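Local coordinates for protein Ddb_g0293866 (Dictyostelium discoideum, PDB 5LW6) that probably binds ADP-ribose or poly-ADP-ribose through the macrodomain described here, one part of a longer protein that may act as a DNA damage sensor, at residues L56-I61 and E243-L248. Numbering follows the deposited sequence. Where two conformers were deposited one is given.
Sequences LAFPFI and ETYHSL
Leu-56, Phe-58 and Ile-61, on strand 56-59 and the loop after it, face helix 243-248, which runs nearly antiparallel to the strand (162°) with the two axes 11.6 Å apart. Ile-61 and Tyr-245 meet from opposite directions: the methyl CD1 of Ile-61 sits over the centre of the Tyr-245 ring, 3.6 Å from the centroid, a CH-pi contact. With CG1 anti to the carbonyl carbon (chi1 -51°) and the chain extended beyond it, Ile-61 lays CB, CG1 and CD1 along that one face. Beyond the ring, Tyr-245 OH accepts a somewhat bent hydrogen bond from Ile-61 N (3.1 Å, 145°). A water donates to Ile-61 O and is also hydrogen-bonded to Tyr-245 OH at 2.6 Å, so the phenol serves Ile-61 N directly and Ile-61 O through the water. Phe-60, centre of an inverse gamma turn, turns its ring edge to the same phenol oxygen. In this macrodomain, strand 55-59 lies inside the mixed sheet, and helices 237-253 and 70-87 pack beside each other on one face, Tyr-245 touching Ala-80. Phe-58 CE2 approaches the edge of the Tyr-245 ring, 4.0 Å from Tyr-245 CE1, the two side chains crossing at about a right angle. A phenylalanine in place of Tyr-245 would probably keep the methyl-on-ring packing but leave Ile-61 N and the water without their shared oxygen. Leu-248 and Leu-56 meet tip to tip, Leu-56 CD2 lying 4.0 Å from Leu-248 CG, while Leu-248 CD2 touches both Phe-58 CB and Ile-61 CD1.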
loop_
_atom_site.group_PDB
_atom_site.type_symbol
_atom_site.label_atom_id
_atom_site.label_comp_id
_atom_site.label_asym_id
_atom_site.label_seq_id
_atom_site.Cartn_x
_atom_site.Cartn_y
_atom_site.Cartn_z
ATOM N N LEU A 56 -2.459 4.057 7.799
ATOM C CA LEU A 56 -2.337 3.222 6.588
ATOM C C LEU A 56 -1.526 1.988 6.845
ATOM O O LEU A 56 -0.392 2.098 7.259
ATOM C CB LEU A 56 -1.647 3.976 5.466
ATOM C CG LEU A 56 -1.373 3.189 4.189
ATOM C CD1 LEU A 56 -2.622 2.769 3.450
ATOM C CD2 LEU A 56 -0.445 4.065 3.360
ATOM N N ALA A 57 -2.107 0.822 6.508
ATOM C CA ALA A 57 -1.426 -0.435 6.481
ATOM C C ALA A 57 -1.127 -0.756 5.050
ATOM O O ALA A 57 -2.022 -0.686 4.206
ATOM C CB ALA A 57 -2.300 -1.527 7.065
ATOM N N PHE A 58 0.144 -1.030 4.736
ATOM C CA PHE A 58 0.498 -1.176 3.316
ATOM C C PHE A 58 1.577 -2.199 3.169
ATOM O O PHE A 58 2.295 -2.421 4.098
ATOM C CB PHE A 58 0.917 0.153 2.674
ATOM C CG PHE A 58 2.141 0.790 3.266
ATOM C CD1 PHE A 58 2.062 1.524 4.428
ATOM C CD2 PHE A 58 3.355 0.669 2.632
ATOM C CE1 PHE A 58 3.196 2.112 4.977
ATOM C CE2 PHE A 58 4.516 1.285 3.145
ATOM C CZ PHE A 58 4.416 2.035 4.334
ATOM N N PRO A 59 1.616 -2.887 2.015
ATOM C CA PRO A 59 2.663 -3.836 1.791
ATOM C C PRO A 59 4.016 -3.186 1.410
ATOM O O PRO A 59 4.076 -2.001 1.104
ATOM C CB PRO A 59 2.069 -4.686 0.647
ATOM C CG PRO A 59 1.395 -3.685 -0.179
ATOM C CD PRO A 59 0.737 -2.741 0.837
ATOM N N PHE A 60 5.088 -3.983 1.524
ATOM C CA PHE A 60 6.424 -3.633 1.038
ATOM C C PHE A 60 6.376 -3.837 -0.473
ATOM O O PHE A 60 6.576 -4.945 -1.006
ATOM C CB PHE A 60 7.416 -4.519 1.764
ATOM C CG PHE A 60 8.866 -4.225 1.529
ATOM C CD1 PHE A 60 9.299 -3.024 1.009
ATOM C CD2 PHE A 60 9.854 -5.167 1.977
ATOM C CE1 PHE A 60 10.640 -2.731 0.879
ATOM C CE2 PHE A 60 11.225 -4.869 1.807
ATOM C CZ PHE A 60 11.612 -3.671 1.245
ATOM N N ILE A 61 6.000 -2.757 -1.150
ATOM C CA ILE A 61 5.466 -2.858 -2.508
ATOM C C ILE A 61 6.416 -3.604 -3.432
ATOM O O ILE A 61 7.608 -3.290 -3.464
ATOM C CB ILE A 61 5.090 -1.460 -3.050
ATOM C CG1 ILE A 61 4.187 -0.712 -2.020
ATOM C CG2 ILE A 61 4.603 -1.572 -4.482
ATOM C CD1 ILE A 61 3.802 0.668 -2.521
ATOM N N GLU A 243 6.971 6.115 -8.021
ATOM C CA GLU A 243 5.717 6.765 -8.317
ATOM C C GLU A 243 4.551 6.049 -7.617
ATOM O O GLU A 243 3.597 6.694 -7.217
ATOM C CB GLU A 243 5.482 6.764 -9.823
ATOM C CG GLU A 243 4.174 7.374 -10.287
ATOM C CD GLU A 243 3.883 8.832 -9.995
ATOM O OE1 GLU A 243 4.737 9.633 -9.528
ATOM O OE2 GLU A 243 2.702 9.219 -10.321
ATOM N N THR A 244 4.625 4.729 -7.504
ATOM C CA THR A 244 3.625 3.932 -6.747
ATOM C C THR A 244 3.540 4.449 -5.296
ATOM O O THR A 244 2.455 4.697 -4.789
ATOM C CB THR A 244 3.860 2.441 -6.832
ATOM O OG1 THR A 244 4.126 2.001 -8.186
ATOM C CG2 THR A 244 2.696 1.719 -6.323
ATOM N N TYR A 245 4.673 4.649 -4.669
ATOM C CA TYR A 245 4.657 5.164 -3.309
ATOM C C TYR A 245 4.078 6.567 -3.255
ATOM O O TYR A 245 3.256 6.903 -2.427
ATOM C CB TYR A 245 6.051 5.149 -2.660
ATOM C CG TYR A 245 6.425 3.800 -2.101
ATOM C CD1 TYR A 245 5.967 3.397 -0.847
ATOM C CD2 TYR A 245 7.186 2.915 -2.790
ATOM C CE1 TYR A 245 6.295 2.153 -0.344
ATOM C CE2 TYR A 245 7.523 1.667 -2.281
ATOM C CZ TYR A 245 7.051 1.270 -1.057
ATOM O OH TYR A 245 7.364 -0.022 -0.541
ATOM N N HIS A 246 4.498 7.417 -4.178
ATOM C CA HIS A 246 3.918 8.776 -4.247
ATOM C C HIS A 246 2.414 8.758 -4.394
ATOM O O HIS A 246 1.729 9.456 -3.717
ATOM C CB HIS A 246 4.578 9.582 -5.360
ATOM C CG HIS A 246 5.968 10.025 -5.034
ATOM N ND1 HIS A 246 6.958 10.172 -5.993
ATOM C CD2 HIS A 246 6.527 10.397 -3.861
ATOM C CE1 HIS A 246 8.080 10.564 -5.401
ATOM N NE2 HIS A 246 7.834 10.750 -4.112
ATOM N N SER A 247 1.906 7.943 -5.308
ATOM C CA SER A 247 0.482 7.770 -5.488
ATOM C C SER A 247 -0.214 7.299 -4.229
ATOM O O SER A 247 -1.326 7.771 -3.873
ATOM C CB SER A 247 0.255 6.741 -6.586
ATOM O OG SER A 247 0.655 7.345 -7.770
ATOM N N LEU A 248 0.373 6.320 -3.570
ATOM C CA LEU A 248 -0.197 5.808 -2.339
ATOM C C LEU A 248 -0.316 6.903 -1.294
ATOM O O LEU A 248 -1.328 7.051 -0.624
ATOM C CB LEU A 248 0.662 4.636 -1.883
ATOM C CG LEU A 248 0.285 4.021 -0.549
ATOM C CD1 LEU A 248 -1.144 3.482 -0.584
ATOM C CD2 LEU A 248 1.285 2.922 -0.219
HETATM O O HOH W 1 8.983 -1.405 -2.073
#